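Local coordinates for transcobalamin-1 (Homo sapiens, PDB 4KKI), which binds vitamin B12 with femtomolar affinity and shields it from the acid of the stomach, at residues G93-I98 with D120-K125; C155-N160 with L300-D305; Y161-V166 with I207-G212; A194-K199 with I219-L224. All blocks are in the same frame, centred on the assembly; numbering follows the deposited sequence.

Contact 1: G93-I98 with D120-K125; sequences GELALI and DKLENK
Leu95 and Leu122 sit where two helical turns of nearly antiparallel direction come nearest, their CA atoms 6.5 Å apart. The axes of 93-98 and 120-125 approach to 9.6 Å at an angle of 154°, as neighbouring helices 92-102 and 118-135 pack in the alpha6-alpha6 barrel of the N-terminal domain. No hydrogen bond joins the two turns; aliphatic carbon does the work. Leu95 is the most deeply engaged residue, burying 84 Å², with CG anti to its backbone N (chi1 179°). Its CD2 methyl presses on the opposing backbone, 3.4 Å from Leu122 N, and lies between the CB atoms of Lys121 and Leu122 and the stem of Lys125. Lys125 CD is 3.8 Å from that same Leu95 CD2. Beyond CD the lysine chain bends, chi4 of -61° placing NZ, which hydrogen-bonds to the carbonyl oxygens of Val90 and Leu87, just before helix 92-102, while its methylenes cover the leucine. The start of that helix also borders the vitamin: Gly93 and Glu94 touch cyanocobalamin, and Gly93 N bonds to Gln146 OE1, itself of the binding site. On the other flank Leu122 returns the contact, facing Ala96 and backed by Asp150, Ala153 and Leu154 of helix 144-156. Its CD1 stands 4.0 Å from Ala96 N and 4.2 Å from Ala96 CB.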
loop_
_atom_site.group_PDB
_atom_site.type_symbol
_atom_site.label_atom_id
_atom_site.label_comp_id
_atom_site.label_asym_id
_atom_site.label_seq_id
_atom_site.Cartn_x
_atom_site.Cartn_y
_atom_site.Cartn_z
ATOM N N GLY A 93 -7.065 8.840 0.005
ATOM C CA GLY A 93 -6.098 7.962 0.642
ATOM C C GLY A 93 -4.842 8.681 1.100
ATOM O O GLY A 93 -4.279 8.354 2.145
ATOM N N GLU A 94 -4.397 9.658 0.315
ATOM C CA GLU A 94 -3.210 10.434 0.662
ATOM C C GLU A 94 -3.460 11.274 1.906
ATOM O O GLU A 94 -2.597 11.387 2.775
ATOM C CB GLU A 94 -2.792 11.341 -0.498
ATOM C CG GLU A 94 -2.110 10.618 -1.646
ATOM C CD GLU A 94 -1.810 11.539 -2.814
ATOM O OE1 GLU A 94 -2.444 12.612 -2.910
ATOM O OE2 GLU A 94 -0.938 11.190 -3.635
ATOM N N LEU A 95 -4.648 11.862 1.981
ATOM C CA LEU A 95 -5.033 12.661 3.134
ATOM C C LEU A 95 -5.217 11.773 4.360
ATOM O O LEU A 95 -4.878 12.165 5.480
ATOM C CB LEU A 95 -6.318 13.440 2.843
ATOM C CG LEU A 95 -6.837 14.312 3.986
ATOM C CD1 LEU A 95 -5.746 15.260 4.456
ATOM C CD2 LEU A 95 -8.077 15.086 3.563
ATOM N N ALA A 96 -5.758 10.577 4.141
ATOM C CA ALA A 96 -5.931 9.604 5.215
ATOM C C ALA A 96 -4.589 9.265 5.863
ATOM O O ALA A 96 -4.474 9.250 7.085
ATOM C CB ALA A 96 -6.608 8.345 4.694
ATOM N N LEU A 97 -3.579 9.003 5.038
ATOM C CA LEU A 97 -2.242 8.699 5.547
ATOM C C LEU A 97 -1.644 9.884 6.294
ATOM O O LEU A 97 -0.938 9.707 7.285
ATOM C CB LEU A 97 -1.308 8.271 4.414
ATOM C CG LEU A 97 -1.493 6.853 3.872
ATOM C CD1 LEU A 97 -0.579 6.618 2.682
ATOM C CD2 LEU A 97 -1.234 5.819 4.958
ATOM N N ILE A 98 -1.922 11.091 5.808
ATOM C CA ILE A 98 -1.435 12.300 6.459
ATOM C C ILE A 98 -1.993 12.395 7.870
ATOM O O ILE A 98 -1.257 12.629 8.828
ATOM C CB ILE A 98 -1.805 13.562 5.662
ATOM C CG1 ILE A 98 -0.963 13.638 4.389
ATOM C CG2 ILE A 98 -1.592 14.816 6.501
ATOM C CD1 ILE A 98 -1.282 14.826 3.519
ATOM N N ASP A 120 -12.366 16.889 8.523
ATOM C CA ASP A 120 -13.499 17.391 7.757
ATOM C C ASP A 120 -13.246 17.231 6.261
ATOM O O ASP A 120 -14.140 16.840 5.511
ATOM C CB ASP A 120 -13.783 18.857 8.099
ATOM C CG ASP A 120 -14.316 19.038 9.508
ATOM O OD1 ASP A 120 -14.065 18.158 10.358
ATOM O OD2 ASP A 120 -14.984 20.060 9.770
ATOM N N LYS A 121 -12.019 17.519 5.837
ATOM C CA LYS A 121 -11.658 17.411 4.426
ATOM C C LYS A 121 -11.684 15.960 3.962
ATOM O O LYS A 121 -12.069 15.665 2.830
ATOM C CB LYS A 121 -10.284 18.036 4.165
ATOM C CG LYS A 121 -10.282 19.557 4.184
ATOM C CD LYS A 121 -11.093 20.124 3.028
ATOM C CE LYS A 121 -11.267 21.632 3.150
ATOM N NZ LYS A 121 -9.968 22.352 3.242
ATOM N N LEU A 122 -11.277 15.057 4.848
ATOM C CA LEU A 122 -11.282 13.633 4.543
ATOM C C LEU A 122 -12.707 13.118 4.369
ATOM O O LEU A 122 -12.963 12.260 3.527
ATOM C CB LEU A 122 -10.558 12.843 5.635
ATOM C CG LEU A 122 -10.456 11.337 5.389
ATOM C CD1 LEU A 122 -9.733 11.056 4.080
ATOM C CD2 LEU A 122 -9.762 10.644 6.547
ATOM N N GLU A 123 -13.631 13.649 5.165
ATOM C CA GLU A 123 -15.039 13.279 5.054
ATOM C C GLU A 123 -15.594 13.633 3.678
ATOM O O GLU A 123 -16.356 12.866 3.090
ATOM C CB GLU A 123 -15.863 13.963 6.144
ATOM C CG GLU A 123 -15.520 13.510 7.550
ATOM C CD GLU A 123 -16.209 14.340 8.617
ATOM O OE1 GLU A 123 -17.021 15.217 8.260
ATOM O OE2 GLU A 123 -15.933 14.115 9.813
ATOM N N ASN A 124 -15.203 14.796 3.169
ATOM C CA ASN A 124 -15.635 15.233 1.849
ATOM C C ASN A 124 -15.001 14.397 0.740
ATOM O O ASN A 124 -15.681 13.971 -0.193
ATOM C CB ASN A 124 -15.330 16.719 1.640
ATOM C CG ASN A 124 -16.047 17.606 2.639
ATOM O OD1 ASN A 124 -17.100 17.244 3.164
ATOM N ND2 ASN A 124 -15.478 18.777 2.908
ATOM N N LYS A 125 -13.697 14.160 0.849
ATOM C CA LYS A 125 -12.989 13.361 -0.147
ATOM C C LYS A 125 -13.506 11.928 -0.165
ATOM O O LYS A 125 -13.637 11.322 -1.228
ATOM C CB LYS A 125 -11.479 13.387 0.101
ATOM C CG LYS A 125 -10.832 14.735 -0.181
ATOM C CD LYS A 125 -9.324 14.676 -0.010
ATOM C CE LYS A 125 -8.689 16.040 -0.232
ATOM N NZ LYS A 125 -8.934 16.544 -1.610
#

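Contact 2: C155-N160 with L300-D305; sequences CLFNGN and LDINKD
Phe157 and Lys304 run alongside each other in opposite senses where the C-terminal end of helix 144-156 meets the 300-305 loop, which follows the alpha6-alpha6 barrel's helix 284-294 and holds an Asx turn at Asn303. Lys304 turns its CG in between the backbone N and the carbonyl carbon (chi1 74°), then runs extended before bending at chi4. Its stem follows the phenylalanine ring obliquely: CB is 3.5 Å from Phe157 CE2, and CD is 3.6 Å from Phe157 CD2. CD also lies beside the carbonyl oxygen of Leu156, and the next carbon, CE, comes to 3.3 Å from Asn158 OD1. Lys304 NZ forms a salt bridge to Asp305 OD2 at 3.3 Å, though its hydrogen bond is weak and Asp305 is poorly ordered.

Ile302 is the second partner. Its CG2 meets Phe157 CZ at 3.9 Å, the two side chains crossing at about a right angle, and Leu156 CD1 reaches Ile302 CB at 4.1 Å in a like crossing. Ile99 and Leu100 of helix 92-102 and Tyr114 also touch the ring. An alanine in place of Phe157 would probably open a gap among Ile302, Leu100 and Tyr114 and leave Lys304 CB and CD without the ring they pack on.

The loop itself is braced by the Asx turn: Asn303 OD1 accepts from Asp305 N at 3.2 Å, with Asp305 N tilted 32° from the carbonyl plane.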
loop_
_atom_site.group_PDB
_atom_site.type_symbol
_atom_site.label_atom_id
_atom_site.label_comp_id
_atom_site.label_asym_id
_atom_site.label_seq_id
_atom_site.Cartn_x
_atom_site.Cartn_y
_atom_site.Cartn_z
ATOM N N CYS A 155 -12.461 6.563 11.382
ATOM C CA CYS A 155 -12.836 5.774 12.550
ATOM C C CYS A 155 -11.919 6.033 13.745
ATOM O O CYS A 155 -12.388 6.244 14.864
ATOM C CB CYS A 155 -12.832 4.284 12.205
ATOM S SG CYS A 155 -13.022 3.201 13.624
ATOM N N LEU A 156 -10.611 6.016 13.503
ATOM C CA LEU A 156 -9.623 6.214 14.562
ATOM C C LEU A 156 -9.654 7.618 15.165
ATOM O O LEU A 156 -9.256 7.813 16.313
ATOM C CB LEU A 156 -8.216 5.919 14.041
ATOM C CG LEU A 156 -7.850 4.452 13.818
ATOM C CD1 LEU A 156 -6.508 4.339 13.107
ATOM C CD2 LEU A 156 -7.816 3.718 15.148
ATOM N N PHE A 157 -10.117 8.594 14.391
ATOM C CA PHE A 157 -10.086 9.984 14.842
ATOM C C PHE A 157 -11.477 10.596 14.989
ATOM O O PHE A 157 -11.639 11.815 14.925
ATOM C CB PHE A 157 -9.196 10.828 13.922
ATOM C CG PHE A 157 -7.753 10.421 13.952
ATOM C CD1 PHE A 157 -7.292 9.393 13.147
ATOM C CD2 PHE A 157 -6.858 11.051 14.801
ATOM C CE1 PHE A 157 -5.966 9.005 13.181
ATOM C CE2 PHE A 157 -5.529 10.669 14.838
ATOM C CZ PHE A 157 -5.084 9.643 14.029
ATOM N N ASN A 158 -12.468 9.733 15.194
ATOM C CA ASN A 158 -13.838 10.156 15.468
ATOM C C ASN A 158 -14.424 11.081 14.408
ATOM O O ASN A 158 -15.145 12.025 14.726
ATOM C CB ASN A 158 -13.932 10.816 16.847
ATOM C CG ASN A 158 -13.573 9.867 17.971
ATOM O OD1 ASN A 158 -12.570 10.055 18.659
ATOM N ND2 ASN A 158 -14.393 8.842 18.164
ATOM N N GLY A 159 -14.102 10.810 13.148
ATOM C CA GLY A 159 -14.668 11.563 12.047
ATOM C C GLY A 159 -16.066 11.068 11.743
ATOM O O GLY A 159 -16.452 9.983 12.177
ATOM N N ASN A 160 -16.828 11.858 10.997
ATOM C CA ASN A 160 -18.197 11.490 10.667
ATOM C C ASN A 160 -18.267 10.642 9.400
ATOM O O ASN A 160 -17.897 11.092 8.317
ATOM C CB ASN A 160 -19.074 12.737 10.533
ATOM C CG ASN A 160 -20.556 12.427 10.651
ATOM O OD1 ASN A 160 -21.057 11.474 10.053
ATOM N ND2 ASN A 160 -21.265 13.231 11.436
ATOM N N LEU A 300 -4.080 -0.205 14.077
ATOM C CA LEU A 300 -5.049 -0.038 15.158
ATOM C C LEU A 300 -4.398 0.360 16.480
ATOM O O LEU A 300 -5.089 0.665 17.452
ATOM C CB LEU A 300 -5.879 -1.306 15.344
ATOM C CG LEU A 300 -6.741 -1.707 14.147
ATOM C CD1 LEU A 300 -7.590 -2.913 14.498
ATOM C CD2 LEU A 300 -7.610 -0.545 13.694
ATOM N N ASP A 301 -3.069 0.358 16.513
ATOM C CA ASP A 301 -2.337 0.772 17.707
ATOM C C ASP A 301 -2.188 2.288 17.768
ATOM O O ASP A 301 -1.552 2.826 18.674
ATOM C CB ASP A 301 -0.967 0.098 17.756
ATOM C CG ASP A 301 -1.070 -1.394 17.954
ATOM O OD1 ASP A 301 -2.023 -1.833 18.630
ATOM O OD2 ASP A 301 -0.208 -2.129 17.431
ATOM N N ILE A 302 -2.779 2.970 16.793
ATOM C CA ILE A 302 -2.794 4.424 16.772
ATOM C C ILE A 302 -3.747 4.974 17.832
ATOM O O ILE A 302 -4.969 4.873 17.705
ATOM C CB ILE A 302 -3.189 4.956 15.382
ATOM C CG1 ILE A 302 -2.110 4.600 14.357
ATOM C CG2 ILE A 302 -3.402 6.459 15.424
ATOM C CD1 ILE A 302 -2.457 4.981 12.934
ATOM N N ASN A 303 -3.175 5.538 18.891
ATOM C CA ASN A 303 -3.957 6.158 19.951
ATOM C C ASN A 303 -3.778 7.671 19.889
ATOM O O ASN A 303 -2.750 8.202 20.316
ATOM C CB ASN A 303 -3.525 5.615 21.317
ATOM C CG ASN A 303 -4.526 5.925 22.421
ATOM O OD1 ASN A 303 -5.322 6.857 22.314
ATOM N ND2 ASN A 303 -4.482 5.140 23.493
ATOM N N LYS A 304 -4.776 8.362 19.348
ATOM C CA LYS A 304 -4.688 9.805 19.138
ATOM C C LYS A 304 -4.600 10.577 20.453
ATOM O O LYS A 304 -4.087 11.696 20.489
ATOM C CB LYS A 304 -5.872 10.306 18.303
ATOM C CG LYS A 304 -7.197 10.351 19.045
ATOM C CD LYS A 304 -8.325 10.778 18.121
ATOM C CE LYS A 304 -9.541 11.232 18.909
ATOM N NZ LYS A 304 -9.246 12.453 19.710
ATOM N N ASP A 305 -5.096 9.976 21.530
ATOM C CA ASP A 305 -5.042 10.602 22.845
ATOM C C ASP A 305 -3.847 10.112 23.659
ATOM O O ASP A 305 -4.006 9.529 24.733
ATOM C CB ASP A 305 -6.353 10.388 23.608
ATOM C CG ASP A 305 -7.520 11.127 22.977
ATOM O OD1 ASP A 305 -7.662 12.343 23.228
ATOM O OD2 ASP A 305 -8.296 10.493 22.231
#

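Contact 3: Y161-V166 with I207-G212; sequences YSTAEV and IKADEG. With NAG (2-acetamido-2-deoxy-beta-D-glucopyranose), chain E.
Thr163 and Ile207 meet methyl to methyl because of their first torsions. Thr163 places OG1 between its backbone N and carbonyl carbon (chi1 61°), and CG2 is then anti to the carbonyl carbon. Ile207 has CG1 anti to its own carbonyl carbon (chi1 -76°), which leaves CG2 anti to the backbone N. The two side chains pass with opposite headings, and Thr163 CG2 comes to 3.7 Å from Ile207 CG2. The other branch of the isoleucine serves a second partner: CG1 lies 3.9 Å from Tyr161 OH, approaching the tyrosine obliquely.

Further along, Thr163 OG1 packs tightly on the Ala209 methyl, 3.2 Å from Ala209 CB. The hydroxyl also has a polar partner, a water at 2.7 Å from Thr163 OG1. That water accepts from Asp210 N at 2.9 Å and so bridges the first turn of helix 163-169 to the loop, in a contact that has no direct hydrogen bond across it. An alanine in place of Thr163, lacking OG1 and CG2, would probably leave the water without its threonine partner and open a gap beside Ile207 CG2.

Just before Thr163, Ser162 is the N-cap of helix 163-169, its OG accepting from Glu165 N at 3.2 Å. The loop then passes the glycan of Asn216, whose acetyl methyl C8 is 3.4 Å from Glu211 O, and reaches Gly212 at the N-cap position of helix 213-229. The arrangement is thus the start of one helix packed against the loop between helices 185-203 and 213-229 of the alpha6-alpha6 barrel.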
loop_
_atom_site.group_PDB
_atom_site.type_symbol
_atom_site.label_atom_id
_atom_site.label_comp_id
_atom_site.label_asym_id
_atom_site.label_seq_id
_atom_site.Cartn_x
_atom_site.Cartn_y
_atom_site.Cartn_z
ATOM N N TYR A 161 -18.737 9.409 9.550
ATOM C CA TYR A 161 -18.903 8.501 8.424
ATOM C C TYR A 161 -20.124 7.618 8.650
ATOM O O TYR A 161 -20.484 7.324 9.790
ATOM C CB TYR A 161 -17.651 7.636 8.232
ATOM C CG TYR A 161 -17.333 6.736 9.407
ATOM C CD1 TYR A 161 -16.619 7.215 10.497
ATOM C CD2 TYR A 161 -17.743 5.406 9.425
ATOM C CE1 TYR A 161 -16.325 6.402 11.572
ATOM C CE2 TYR A 161 -17.452 4.583 10.499
ATOM C CZ TYR A 161 -16.742 5.089 11.570
ATOM O OH TYR A 161 -16.444 4.289 12.648
ATOM N N SER A 162 -20.760 7.199 7.563
ATOM C CA SER A 162 -21.931 6.337 7.658
ATOM C C SER A 162 -21.524 4.871 7.695
ATOM O O SER A 162 -20.882 4.375 6.770
ATOM C CB SER A 162 -22.876 6.584 6.483
ATOM O OG SER A 162 -23.974 5.689 6.522
ATOM N N THR A 163 -21.896 4.179 8.768
ATOM C CA THR A 163 -21.614 2.756 8.883
ATOM C C THR A 163 -22.417 1.981 7.847
ATOM O O THR A 163 -21.971 0.951 7.344
ATOM C CB THR A 163 -21.946 2.217 10.283
ATOM O OG1 THR A 163 -23.339 2.412 10.549
ATOM C CG2 THR A 163 -21.123 2.938 11.340
ATOM N N ALA A 164 -23.607 2.487 7.534
ATOM C CA ALA A 164 -24.448 1.892 6.504
ATOM C C ALA A 164 -23.736 1.946 5.159
ATOM O O ALA A 164 -23.811 1.007 4.367
ATOM C CB ALA A 164 -25.782 2.614 6.428
ATOM N N GLU A 165 -23.041 3.052 4.915
ATOM C CA GLU A 165 -22.259 3.223 3.699
ATOM C C GLU A 165 -21.160 2.166 3.635
ATOM O O GLU A 165 -20.869 1.619 2.572
ATOM C CB GLU A 165 -21.638 4.618 3.661
ATOM C CG GLU A 165 -21.509 5.210 2.269
ATOM C CD GLU A 165 -22.811 5.802 1.770
ATOM O OE1 GLU A 165 -23.194 6.887 2.257
ATOM O OE2 GLU A 165 -23.452 5.182 0.895
ATOM N N VAL A 166 -20.558 1.884 4.786
ATOM C CA VAL A 166 -19.507 0.878 4.887
ATOM C C VAL A 166 -20.050 -0.520 4.607
ATOM O O VAL A 166 -19.488 -1.266 3.803
ATOM C CB VAL A 166 -18.846 0.906 6.278
ATOM C CG1 VAL A 166 -17.898 -0.267 6.443
ATOM C CG2 VAL A 166 -18.121 2.225 6.491
ATOM N N ILE A 207 -19.456 5.149 18.231
ATOM C CA ILE A 207 -20.319 5.257 17.059
ATOM C C ILE A 207 -21.602 4.436 17.178
ATOM O O ILE A 207 -21.570 3.270 17.570
ATOM C CB ILE A 207 -19.555 4.860 15.772
ATOM C CG1 ILE A 207 -18.605 5.983 15.354
ATOM C CG2 ILE A 207 -20.515 4.553 14.637
ATOM C CD1 ILE A 207 -19.305 7.297 15.077
ATOM N N LYS A 208 -22.728 5.059 16.845
ATOM C CA LYS A 208 -24.009 4.365 16.804
ATOM C C LYS A 208 -24.317 3.901 15.382
ATOM O O LYS A 208 -23.859 4.504 14.411
ATOM C CB LYS A 208 -25.127 5.279 17.309
ATOM C CG LYS A 208 -24.926 5.785 18.727
ATOM C CD LYS A 208 -26.041 6.738 19.131
ATOM C CE LYS A 208 -25.832 7.270 20.540
ATOM N NZ LYS A 208 -26.895 8.236 20.932
ATOM N N ALA A 209 -25.095 2.829 15.266
ATOM C CA ALA A 209 -25.469 2.292 13.961
ATOM C C ALA A 209 -26.754 1.480 14.043
ATOM O O ALA A 209 -27.219 1.150 15.135
ATOM C CB ALA A 209 -24.347 1.435 13.402
ATOM N N ASP A 210 -27.325 1.164 12.886
ATOM C CA ASP A 210 -28.480 0.279 12.831
ATOM C C ASP A 210 -28.081 -1.078 13.392
ATOM O O ASP A 210 -27.076 -1.653 12.976
ATOM C CB ASP A 210 -28.982 0.124 11.393
ATOM C CG ASP A 210 -29.587 1.401 10.846
ATOM O OD1 ASP A 210 -30.117 2.201 11.646
ATOM O OD2 ASP A 210 -29.537 1.603 9.614
ATOM N N GLU A 211 -28.863 -1.573 14.345
ATOM C CA GLU A 211 -28.581 -2.855 14.980
ATOM C C GLU A 211 -28.466 -3.970 13.944
ATOM O O GLU A 211 -29.291 -4.080 13.036
ATOM C CB GLU A 211 -29.652 -3.190 16.022
ATOM C CG GLU A 211 -29.769 -2.161 17.138
ATOM C CD GLU A 211 -30.830 -2.522 18.160
ATOM O OE1 GLU A 211 -31.860 -1.819 18.224
ATOM O OE2 GLU A 211 -30.631 -3.507 18.904
ATOM N N GLY A 212 -27.421 -4.781 14.080
ATOM C CA GLY A 212 -27.135 -5.831 13.122
ATOM C C GLY A 212 -25.962 -5.472 12.232
ATOM O O GLY A 212 -25.484 -6.300 11.454
HETATM C C1 NAG E . -27.150 -7.152 7.536
HETATM C C2 NAG E . -28.211 -6.065 7.378
HETATM C C3 NAG E . -29.578 -6.642 7.014
HETATM C C4 NAG E . -29.465 -7.689 5.914
HETATM C C5 NAG E . -28.394 -8.712 6.271
HETATM C C6 NAG E . -28.250 -9.775 5.188
HETATM C C7 NAG E . -27.737 -4.112 8.739
HETATM C C8 NAG E . -28.081 -3.334 9.974
HETATM N N2 NAG E . -28.305 -5.308 8.612
HETATM O O3 NAG E . -30.433 -5.604 6.583
HETATM O O4 NAG E . -30.707 -8.334 5.745
HETATM O O5 NAG E . -27.159 -8.052 6.447
HETATM O O6 NAG E . -27.815 -9.174 3.989
HETATM O O7 NAG E . -26.964 -3.647 7.903
HETATM O O HOH W 1 -26.035 2.259 10.542
#

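Contact 4: A194-K199 with I219-L224; sequences ALTCVK and IYTKSL
Leu195 fills the tight part of this contact, its CD1 methyl set against Leu224 CD1 at 3.8 Å, the side chains crossing at about a right angle. The same Leu195 CD1 rests 3.9 Å from Tyr220 CB, while the phenol leads away to bond through OH to Val167 O. Leu195 CB meets Thr221 OG1 at 3.7 Å; that hydroxyl hydrogen-bonds to Ile217 O, one turn back in its own helix, and makes only a packing contact with the leucine.

The other flank is looser, and Lys199 there is partly exposed. Lys199 and Thr221 reach toward each other tip to tip, yet Lys199 NZ stops 3.8 Å from Thr221 CG2 and makes no hydrogen bond to the threonine. In Lys199 a bend at chi3 (59°) places CE, and NZ bonds to Tyr257 OH. Thr196 touches only at long range, its OG1 4.4 Å from Thr221 CG2 and bonded to Val192 O.

Leu195 and Thr221 are the residues whose CA atoms come nearest, 6.8 Å apart, and the short axes pass at 10.1 Å with directions 150° apart. This is an antiparallel packing of helices 185-203 and 213-229, consecutive in the chain, in the alpha6-alpha6 barrel of the N-terminal domain.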
loop_
_atom_site.group_PDB
_atom_site.type_symbol
_atom_site.label_atom_id
_atom_site.label_comp_id
_atom_site.label_asym_id
_atom_site.label_seq_id
_atom_site.Cartn_x
_atom_site.Cartn_y
_atom_site.Cartn_z
ATOM N N ALA A 194 -9.700 -1.611 8.609
ATOM C CA ALA A 194 -10.731 -0.581 8.666
ATOM C C ALA A 194 -12.011 -1.112 9.301
ATOM O O ALA A 194 -12.566 -0.492 10.207
ATOM C CB ALA A 194 -11.014 -0.039 7.271
ATOM N N LEU A 195 -12.474 -2.262 8.820
ATOM C CA LEU A 195 -13.693 -2.876 9.334
ATOM C C LEU A 195 -13.561 -3.222 10.814
ATOM O O LEU A 195 -14.526 -3.131 11.573
ATOM C CB LEU A 195 -14.050 -4.127 8.525
ATOM C CG LEU A 195 -14.431 -3.905 7.058
ATOM C CD1 LEU A 195 -14.599 -5.230 6.323
ATOM C CD2 LEU A 195 -15.697 -3.068 6.949
ATOM N N THR A 196 -12.356 -3.611 11.217
ATOM C CA THR A 196 -12.100 -3.983 12.603
ATOM C C THR A 196 -12.176 -2.760 13.507
ATOM O O THR A 196 -12.627 -2.844 14.651
ATOM C CB THR A 196 -10.727 -4.659 12.752
ATOM O OG1 THR A 196 -10.648 -5.777 11.859
ATOM C CG2 THR A 196 -10.518 -5.140 14.176
ATOM N N CYS A 197 -11.738 -1.618 12.988
ATOM C CA CYS A 197 -11.821 -0.372 13.738
ATOM C C CYS A 197 -13.277 0.003 13.987
ATOM O O CYS A 197 -13.640 0.402 15.092
ATOM C CB CYS A 197 -11.097 0.760 13.004
ATOM S SG CYS A 197 -11.183 2.357 13.859
ATOM N N VAL A 198 -14.106 -0.124 12.954
ATOM C CA VAL A 198 -15.533 0.161 13.075
ATOM C C VAL A 198 -16.184 -0.772 14.093
ATOM O O VAL A 198 -17.038 -0.354 14.874
ATOM C CB VAL A 198 -16.251 0.030 11.721
ATOM C CG1 VAL A 198 -17.727 0.374 11.862
ATOM C CG2 VAL A 198 -15.591 0.924 10.686
ATOM N N LYS A 199 -15.766 -2.036 14.080
ATOM C CA LYS A 199 -16.244 -3.017 15.048
ATOM C C LYS A 199 -15.950 -2.570 16.480
ATOM O O LYS A 199 -16.844 -2.553 17.325
ATOM C CB LYS A 199 -15.625 -4.392 14.776
ATOM C CG LYS A 199 -16.241 -5.128 13.590
ATOM C CD LYS A 199 -15.257 -6.096 12.939
ATOM C CE LYS A 199 -14.754 -7.145 13.918
ATOM N NZ LYS A 199 -13.775 -8.077 13.285
ATOM N N ILE A 219 -19.052 -10.553 9.480
ATOM C CA ILE A 219 -19.133 -11.529 8.399
ATOM C C ILE A 219 -18.233 -11.116 7.235
ATOM O O ILE A 219 -17.537 -11.953 6.655
ATOM C CB ILE A 219 -20.591 -11.724 7.923
ATOM C CG1 ILE A 219 -21.430 -12.351 9.041
ATOM C CG2 ILE A 219 -20.641 -12.593 6.674
ATOM C CD1 ILE A 219 -22.897 -12.514 8.702
ATOM N N TYR A 220 -18.244 -9.824 6.907
ATOM C CA TYR A 220 -17.349 -9.280 5.889
ATOM C C TYR A 220 -15.898 -9.581 6.249
ATOM O O TYR A 220 -15.121 -10.031 5.408
ATOM C CB TYR A 220 -17.517 -7.762 5.751
ATOM C CG TYR A 220 -18.810 -7.306 5.117
ATOM C CD1 TYR A 220 -19.780 -8.218 4.721
ATOM C CD2 TYR A 220 -19.055 -5.955 4.905
ATOM C CE1 TYR A 220 -20.960 -7.797 4.140
ATOM C CE2 TYR A 220 -20.230 -5.524 4.326
ATOM C CZ TYR A 220 -21.179 -6.448 3.945
ATOM O OH TYR A 220 -22.351 -6.018 3.366
ATOM N N THR A 221 -15.546 -9.320 7.505
ATOM C CA THR A 221 -14.192 -9.553 7.994
ATOM C C THR A 221 -13.825 -11.030 7.915
ATOM O O THR A 221 -12.726 -11.383 7.490
ATOM C CB THR A 221 -14.017 -9.067 9.448
ATOM O OG1 THR A 221 -14.375 -7.684 9.540
ATOM C CG2 THR A 221 -12.576 -9.242 9.892
ATOM N N LYS A 222 -14.756 -11.887 8.327
ATOM C CA LYS A 222 -14.566 -13.332 8.258
ATOM C C LYS A 222 -14.236 -13.795 6.840
ATOM O O LYS A 222 -13.299 -14.565 6.631
ATOM C CB LYS A 222 -15.816 -14.054 8.766
ATOM C CG LYS A 222 -15.713 -15.570 8.742
ATOM C CD LYS A 222 -16.933 -16.212 9.382
ATOM C CE LYS A 222 -16.868 -17.731 9.306
ATOM N NZ LYS A 222 -16.885 -18.228 7.903
ATOM N N SER A 223 -15.008 -13.313 5.871
ATOM C CA SER A 223 -14.801 -13.661 4.469
ATOM C C SER A 223 -13.463 -13.137 3.941
ATOM O O SER A 223 -12.750 -13.843 3.226
ATOM C CB SER A 223 -15.955 -13.127 3.614
ATOM O OG SER A 223 -15.728 -13.367 2.234
ATOM N N LEU A 224 -13.129 -11.902 4.299
ATOM C CA LEU A 224 -11.873 -11.291 3.869
ATOM C C LEU A 224 -10.646 -12.012 4.427
ATOM O O LEU A 224 -9.641 -12.160 3.733
ATOM C CB LEU A 224 -11.837 -9.807 4.239
ATOM C CG LEU A 224 -12.774 -8.907 3.433
ATOM C CD1 LEU A 224 -12.729 -7.473 3.941
ATOM C CD2 LEU A 224 -12.424 -8.969 1.953
#

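From the N terminus, contact 1 comes first and closes a short loop between helices 92-102 and 118-135. Contact 2 opens at the end of helix 144-156 and closes some 140 residues later near the end of the alpha domain, with contacts 3 and 4 nested inside. Contact 3 closes a loop of about 40 residues, and contact 4 one of about 19 between helices 185-203 and 213-229. These two cross, their segments alternating along the chain, and Val166 packs on Leu195 between them. The Cys155-Cys197 disulfide joins contacts 2 and 4, Tyr161 OH packs on Cys155 CB between contacts 2 and 3, and a probable Asn160 N to Glu123 OE2 hydrogen bond links contacts 2 and 1.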